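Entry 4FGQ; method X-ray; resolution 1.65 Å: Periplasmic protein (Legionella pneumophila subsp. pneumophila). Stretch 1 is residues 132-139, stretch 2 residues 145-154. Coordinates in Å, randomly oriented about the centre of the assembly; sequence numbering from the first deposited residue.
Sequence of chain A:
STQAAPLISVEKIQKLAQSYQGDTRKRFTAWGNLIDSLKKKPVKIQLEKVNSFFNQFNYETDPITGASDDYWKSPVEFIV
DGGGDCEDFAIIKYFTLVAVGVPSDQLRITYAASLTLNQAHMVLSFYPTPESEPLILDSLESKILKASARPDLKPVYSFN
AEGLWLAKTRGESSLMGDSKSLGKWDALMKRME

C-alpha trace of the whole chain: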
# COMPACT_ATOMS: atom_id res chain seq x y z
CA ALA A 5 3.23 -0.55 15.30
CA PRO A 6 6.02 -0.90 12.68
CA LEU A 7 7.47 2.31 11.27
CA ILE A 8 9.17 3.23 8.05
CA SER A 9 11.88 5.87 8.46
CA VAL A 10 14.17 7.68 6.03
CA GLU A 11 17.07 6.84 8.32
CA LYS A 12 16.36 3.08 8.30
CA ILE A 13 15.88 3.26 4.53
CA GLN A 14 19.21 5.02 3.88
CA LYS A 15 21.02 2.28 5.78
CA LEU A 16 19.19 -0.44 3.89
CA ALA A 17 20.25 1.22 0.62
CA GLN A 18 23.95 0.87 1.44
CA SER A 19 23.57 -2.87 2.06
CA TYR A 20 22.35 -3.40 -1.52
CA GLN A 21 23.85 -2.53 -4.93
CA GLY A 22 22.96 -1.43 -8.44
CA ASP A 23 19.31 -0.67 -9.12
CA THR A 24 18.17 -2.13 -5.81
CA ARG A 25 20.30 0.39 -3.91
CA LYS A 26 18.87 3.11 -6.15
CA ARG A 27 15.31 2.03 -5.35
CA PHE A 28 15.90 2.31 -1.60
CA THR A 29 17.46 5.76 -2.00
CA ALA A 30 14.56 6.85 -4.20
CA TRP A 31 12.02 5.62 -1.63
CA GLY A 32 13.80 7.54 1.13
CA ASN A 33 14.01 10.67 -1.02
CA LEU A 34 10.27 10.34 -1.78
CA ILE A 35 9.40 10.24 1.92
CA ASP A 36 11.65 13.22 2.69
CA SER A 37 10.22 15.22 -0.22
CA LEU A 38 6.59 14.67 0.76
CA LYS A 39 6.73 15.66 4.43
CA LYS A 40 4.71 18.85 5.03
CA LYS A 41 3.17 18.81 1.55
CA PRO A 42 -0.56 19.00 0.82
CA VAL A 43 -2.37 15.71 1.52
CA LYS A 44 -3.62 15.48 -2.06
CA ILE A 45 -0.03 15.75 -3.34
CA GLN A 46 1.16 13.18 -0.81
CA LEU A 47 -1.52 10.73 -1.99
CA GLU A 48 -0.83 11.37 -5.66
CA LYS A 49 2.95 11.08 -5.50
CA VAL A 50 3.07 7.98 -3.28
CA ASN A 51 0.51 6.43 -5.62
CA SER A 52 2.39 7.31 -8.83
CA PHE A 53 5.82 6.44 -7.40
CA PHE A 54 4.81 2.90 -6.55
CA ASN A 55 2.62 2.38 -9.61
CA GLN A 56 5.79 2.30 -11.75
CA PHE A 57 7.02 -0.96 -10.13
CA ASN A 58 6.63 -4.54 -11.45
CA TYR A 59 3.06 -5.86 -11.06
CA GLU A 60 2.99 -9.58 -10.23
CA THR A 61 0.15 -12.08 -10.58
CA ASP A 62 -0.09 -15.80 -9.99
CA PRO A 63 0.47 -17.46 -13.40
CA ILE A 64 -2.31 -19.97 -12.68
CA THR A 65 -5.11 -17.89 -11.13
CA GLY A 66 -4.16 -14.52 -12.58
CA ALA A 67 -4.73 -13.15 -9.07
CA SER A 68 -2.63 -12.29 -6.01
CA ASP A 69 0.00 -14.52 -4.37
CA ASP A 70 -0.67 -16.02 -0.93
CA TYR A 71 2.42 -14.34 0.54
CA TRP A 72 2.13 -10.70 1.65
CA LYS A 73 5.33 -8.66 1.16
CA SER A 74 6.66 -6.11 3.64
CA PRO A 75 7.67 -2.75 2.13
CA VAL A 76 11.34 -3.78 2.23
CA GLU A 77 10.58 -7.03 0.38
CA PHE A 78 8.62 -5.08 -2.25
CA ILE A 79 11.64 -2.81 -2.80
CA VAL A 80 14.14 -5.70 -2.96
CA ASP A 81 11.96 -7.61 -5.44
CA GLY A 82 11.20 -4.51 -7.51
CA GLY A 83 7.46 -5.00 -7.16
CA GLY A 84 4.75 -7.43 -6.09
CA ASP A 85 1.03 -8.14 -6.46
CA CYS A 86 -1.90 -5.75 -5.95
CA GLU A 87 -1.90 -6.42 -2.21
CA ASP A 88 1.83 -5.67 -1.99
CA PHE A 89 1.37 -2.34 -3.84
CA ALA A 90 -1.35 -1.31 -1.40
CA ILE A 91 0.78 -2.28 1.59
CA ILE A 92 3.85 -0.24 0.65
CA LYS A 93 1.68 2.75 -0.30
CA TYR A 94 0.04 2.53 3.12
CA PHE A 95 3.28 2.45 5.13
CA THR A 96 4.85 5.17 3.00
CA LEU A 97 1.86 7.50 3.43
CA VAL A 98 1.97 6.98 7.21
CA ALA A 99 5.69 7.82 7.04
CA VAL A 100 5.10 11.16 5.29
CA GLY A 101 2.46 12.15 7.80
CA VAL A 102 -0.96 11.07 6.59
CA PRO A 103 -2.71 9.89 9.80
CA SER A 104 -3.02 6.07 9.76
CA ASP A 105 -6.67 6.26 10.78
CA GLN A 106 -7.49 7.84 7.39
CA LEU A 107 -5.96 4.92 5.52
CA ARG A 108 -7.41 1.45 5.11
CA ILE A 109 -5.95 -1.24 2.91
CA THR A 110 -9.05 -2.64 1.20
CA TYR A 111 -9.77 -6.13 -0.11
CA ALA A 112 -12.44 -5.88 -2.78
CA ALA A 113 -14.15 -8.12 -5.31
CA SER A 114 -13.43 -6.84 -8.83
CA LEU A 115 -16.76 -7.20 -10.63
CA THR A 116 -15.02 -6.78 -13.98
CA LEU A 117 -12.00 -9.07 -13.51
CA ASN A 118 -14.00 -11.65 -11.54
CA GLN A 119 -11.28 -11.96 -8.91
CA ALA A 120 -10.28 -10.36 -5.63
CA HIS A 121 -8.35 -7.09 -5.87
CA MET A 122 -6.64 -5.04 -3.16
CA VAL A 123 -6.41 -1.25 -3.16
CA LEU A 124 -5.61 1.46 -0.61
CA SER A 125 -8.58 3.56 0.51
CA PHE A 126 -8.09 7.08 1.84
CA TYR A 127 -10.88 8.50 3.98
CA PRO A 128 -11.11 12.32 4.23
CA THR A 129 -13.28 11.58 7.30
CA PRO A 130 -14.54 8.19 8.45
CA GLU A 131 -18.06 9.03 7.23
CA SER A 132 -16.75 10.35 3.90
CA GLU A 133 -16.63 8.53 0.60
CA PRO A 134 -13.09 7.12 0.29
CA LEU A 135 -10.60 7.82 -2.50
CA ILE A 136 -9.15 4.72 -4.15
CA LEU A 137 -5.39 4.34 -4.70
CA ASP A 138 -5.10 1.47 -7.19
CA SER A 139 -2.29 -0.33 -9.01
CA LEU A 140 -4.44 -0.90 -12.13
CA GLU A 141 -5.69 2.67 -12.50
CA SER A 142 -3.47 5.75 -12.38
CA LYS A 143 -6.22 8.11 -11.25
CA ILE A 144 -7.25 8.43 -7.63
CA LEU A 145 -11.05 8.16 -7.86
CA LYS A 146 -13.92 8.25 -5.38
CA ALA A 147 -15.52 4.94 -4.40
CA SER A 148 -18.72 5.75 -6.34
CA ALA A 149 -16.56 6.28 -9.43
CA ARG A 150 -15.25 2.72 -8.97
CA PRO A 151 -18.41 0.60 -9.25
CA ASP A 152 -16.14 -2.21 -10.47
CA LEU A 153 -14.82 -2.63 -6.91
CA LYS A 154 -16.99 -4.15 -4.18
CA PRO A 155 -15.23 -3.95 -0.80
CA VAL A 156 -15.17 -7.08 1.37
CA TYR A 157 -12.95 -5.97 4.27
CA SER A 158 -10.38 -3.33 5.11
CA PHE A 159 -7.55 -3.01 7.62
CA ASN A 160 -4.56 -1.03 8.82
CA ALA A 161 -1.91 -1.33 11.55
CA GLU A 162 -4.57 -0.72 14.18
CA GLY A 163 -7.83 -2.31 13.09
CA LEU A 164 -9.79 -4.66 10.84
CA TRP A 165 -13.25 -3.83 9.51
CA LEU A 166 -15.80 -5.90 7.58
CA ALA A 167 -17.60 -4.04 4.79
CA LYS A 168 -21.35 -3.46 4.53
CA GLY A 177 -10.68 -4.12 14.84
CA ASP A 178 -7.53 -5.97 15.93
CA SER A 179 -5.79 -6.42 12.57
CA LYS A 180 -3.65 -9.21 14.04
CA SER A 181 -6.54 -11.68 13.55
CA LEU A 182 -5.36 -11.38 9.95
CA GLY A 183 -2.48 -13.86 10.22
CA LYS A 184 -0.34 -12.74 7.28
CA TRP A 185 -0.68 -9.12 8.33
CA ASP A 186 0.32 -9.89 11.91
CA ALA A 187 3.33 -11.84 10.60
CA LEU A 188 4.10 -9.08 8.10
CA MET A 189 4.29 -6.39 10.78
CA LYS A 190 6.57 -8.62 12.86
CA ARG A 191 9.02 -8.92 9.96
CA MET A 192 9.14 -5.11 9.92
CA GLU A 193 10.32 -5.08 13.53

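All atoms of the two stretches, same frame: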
# COMPACT_ATOMS: atom_id res chain seq x y z
N SER A 132 -16.88 9.83 5.26
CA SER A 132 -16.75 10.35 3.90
C SER A 132 -16.54 9.21 2.92
O SER A 132 -16.06 8.13 3.28
CB SER A 132 -15.60 11.37 3.80
OG SER A 132 -15.91 12.55 4.52
N GLU A 133 -16.91 9.46 1.67
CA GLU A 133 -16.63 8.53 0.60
C GLU A 133 -15.11 8.45 0.40
O GLU A 133 -14.45 9.48 0.26
CB GLU A 133 -17.28 9.08 -0.66
CG GLU A 133 -17.11 8.23 -1.87
CD GLU A 133 -17.91 8.76 -3.04
OE1 GLU A 133 -18.46 9.88 -2.96
OE2 GLU A 133 -17.99 8.03 -4.04
N PRO A 134 -14.55 7.23 0.38
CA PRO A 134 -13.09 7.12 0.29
C PRO A 134 -12.57 7.30 -1.13
O PRO A 134 -13.32 7.11 -2.09
CB PRO A 134 -12.80 5.70 0.79
CG PRO A 134 -14.06 4.94 0.46
CD PRO A 134 -15.19 5.92 0.62
N LEU A 135 -11.30 7.70 -1.23
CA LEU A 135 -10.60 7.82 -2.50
C LEU A 135 -9.77 6.56 -2.68
O LEU A 135 -9.15 6.09 -1.73
CB LEU A 135 -9.71 9.05 -2.47
CG LEU A 135 -10.42 10.37 -2.17
CD1 LEU A 135 -9.44 11.54 -2.36
CD2 LEU A 135 -11.62 10.53 -3.07
N ILE A 136 -9.76 6.01 -3.90
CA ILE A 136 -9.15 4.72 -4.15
C ILE A 136 -7.79 4.85 -4.83
O ILE A 136 -7.68 5.35 -5.96
CB ILE A 136 -10.07 3.83 -5.01
CG1 ILE A 136 -11.46 3.68 -4.38
CG2 ILE A 136 -9.42 2.48 -5.23
CD1 ILE A 136 -11.45 3.00 -3.02
N LEU A 137 -6.74 4.38 -4.15
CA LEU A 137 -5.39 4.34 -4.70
C LEU A 137 -5.14 2.92 -5.20
O LEU A 137 -5.01 1.97 -4.40
CB LEU A 137 -4.36 4.70 -3.63
CG LEU A 137 -4.16 6.20 -3.38
CD1 LEU A 137 -5.37 6.82 -2.65
CD2 LEU A 137 -2.87 6.43 -2.58
N ASP A 138 -5.10 2.77 -6.53
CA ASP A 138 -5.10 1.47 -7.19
C ASP A 138 -3.78 1.29 -7.92
O ASP A 138 -3.09 2.27 -8.22
CB ASP A 138 -6.26 1.44 -8.19
CG ASP A 138 -6.69 0.05 -8.58
OD1 ASP A 138 -5.90 -0.90 -8.43
OD2 ASP A 138 -7.84 -0.08 -9.06
N SER A 139 -3.45 0.03 -8.20
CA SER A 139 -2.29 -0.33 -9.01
C SER A 139 -2.66 -0.61 -10.47
O SER A 139 -1.78 -0.75 -11.32
CB SER A 139 -1.62 -1.58 -8.41
OG SER A 139 -2.60 -2.55 -8.05
N LEU A 145 -9.63 7.94 -7.58
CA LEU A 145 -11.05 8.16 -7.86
C LEU A 145 -11.87 7.83 -6.62
O LEU A 145 -11.49 6.96 -5.84
CB LEU A 145 -11.50 7.25 -9.02
CG LEU A 145 -10.89 7.59 -10.39
CD1 LEU A 145 -11.14 6.48 -11.41
CD2 LEU A 145 -11.43 8.92 -10.90
N LYS A 146 -12.99 8.52 -6.47
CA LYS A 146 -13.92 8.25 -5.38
C LYS A 146 -14.51 6.85 -5.50
O LYS A 146 -14.61 6.31 -6.61
CB LYS A 146 -15.07 9.26 -5.39
CG LYS A 146 -14.76 10.58 -4.71
CD LYS A 146 -15.91 11.58 -4.87
CE LYS A 146 -15.99 12.15 -6.29
NZ LYS A 146 -16.80 11.30 -7.21
N ALA A 147 -14.91 6.27 -4.38
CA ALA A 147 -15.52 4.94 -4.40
C ALA A 147 -16.69 4.82 -5.38
O ALA A 147 -16.81 3.81 -6.07
CB ALA A 147 -15.94 4.51 -3.00
N SER A 148 -17.56 5.83 -5.44
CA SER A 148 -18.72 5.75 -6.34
C SER A 148 -18.31 5.80 -7.81
O SER A 148 -19.10 5.44 -8.69
CB SER A 148 -19.73 6.86 -6.05
OG SER A 148 -19.11 8.13 -6.21
N ALA A 149 -17.10 6.26 -8.07
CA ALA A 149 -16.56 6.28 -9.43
C ALA A 149 -15.79 4.99 -9.72
O ALA A 149 -15.16 4.84 -10.78
CB ALA A 149 -15.68 7.49 -9.66
N ARG A 150 -15.83 4.06 -8.77
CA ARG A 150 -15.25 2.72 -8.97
C ARG A 150 -16.30 1.63 -8.70
O ARG A 150 -16.14 0.81 -7.79
CB ARG A 150 -14.04 2.51 -8.05
CG ARG A 150 -12.87 3.46 -8.28
CD ARG A 150 -12.31 3.33 -9.69
NE ARG A 150 -12.02 1.92 -9.99
CZ ARG A 150 -10.84 1.33 -9.81
NH1 ARG A 150 -9.81 2.01 -9.31
NH2 ARG A 150 -10.70 0.04 -10.12
N PRO A 151 -17.38 1.61 -9.50
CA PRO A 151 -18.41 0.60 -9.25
C PRO A 151 -17.91 -0.81 -9.57
O PRO A 151 -18.60 -1.78 -9.26
CB PRO A 151 -19.53 1.00 -10.23
CG PRO A 151 -18.80 1.66 -11.35
CD PRO A 151 -17.68 2.42 -10.69
N ASP A 152 -16.73 -0.91 -10.17
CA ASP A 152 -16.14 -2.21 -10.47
C ASP A 152 -15.55 -2.87 -9.23
O ASP A 152 -15.23 -4.06 -9.24
CB ASP A 152 -15.06 -2.10 -11.56
CG ASP A 152 -13.95 -1.13 -11.19
OD1 ASP A 152 -14.25 0.02 -10.79
OD2 ASP A 152 -12.77 -1.50 -11.30
N LEU A 153 -15.41 -2.11 -8.15
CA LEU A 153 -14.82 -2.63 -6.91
C LEU A 153 -15.86 -2.72 -5.81
O LEU A 153 -16.49 -1.72 -5.45
CB LEU A 153 -13.67 -1.73 -6.44
CG LEU A 153 -12.46 -1.58 -7.36
CD1 LEU A 153 -11.46 -0.60 -6.75
CD2 LEU A 153 -11.80 -2.92 -7.64
N LYS A 154 -16.06 -3.93 -5.29
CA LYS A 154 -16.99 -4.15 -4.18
C LYS A 154 -16.20 -4.56 -2.94
O LYS A 154 -15.73 -5.69 -2.85
CB LYS A 154 -18.00 -5.24 -4.55
CG LYS A 154 -19.09 -5.45 -3.50
CD LYS A 154 -20.08 -6.52 -3.95
CE LYS A 154 -21.21 -6.67 -2.92
NZ LYS A 154 -22.18 -7.74 -3.30
O HOH W 1 -8.91 4.70 -8.46
O HOH W 2 -8.75 -2.09 -10.56

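Residues 132-139 and 145-154 of the periplasmic protein pack as a short antiparallel ladder flanked by two polar clusters, burying 489 Å² in all. In the backbone, Ile-136 and Leu-145 form a hydrogen-bonded pair, with Ile-136 N donating to Leu-145 O at 2.8 Å; Leu-135 and Lys-146 form the adjoining non-hydrogen-bonded pair, their CA atoms 4.4 Å apart. Ala-147 N then donates to Pro-134 O (2.9 Å), just as the second strand gives way to a 3-10 segment. Such close pairing also brings Lys-146 CA to 3.5 Å from Pro-134 O and Leu-135 CA to 3.6 Å from Leu-145 O, both CA-H...O contacts. Where Ile-136 O and Leu-145 N do not bond directly, water 1 intervenes: it donates to Ile-136 O (2.9 Å), accepts a weak bond from Leu-145 N (3.4 Å) and accepts another from Arg-150 NH1 (3.0 Å).

Two carboxylates of the first stretch add side-chain bonds: Glu-133, extended with chi1 and chi2 both t, places OE2 where Ser-148 N (2.6 Å) and Ser-148 OG (2.4 Å, very short) both donate to it, tying the chain ahead of the first strand to the 3-10 segment. Farther along, Arg-150 NH1 and NH2 donate to Asp-138 OD2 at 2.9 and 3.1 Å, a salt bridge made at the guanidinium edge. Asp-152 steadies the same guanidinium from within its own stretch, OD1 accepting from Arg-150 NE (3.0 Å) and OD2 from Arg-150 NH2 (2.8 Å). Water 2 links Asp-138 OD2 (2.7 Å) to Arg-150 NH2 (2.9 Å).

Apolar contacts lie on both faces of the ladder: on one, Leu-135 CD2 meets the aliphatic Lys-146 CG at 3.5 Å. On the face shared with Leu-145, buried Ile-136 reaches Leu-153, CG2 to CD1 at 4.0 Å; Leu-153, the last residue of the type I turn that begins at Arg-150, supplies this contact. Pro-134 CD rests 4.0 Å from Ala-147 CB.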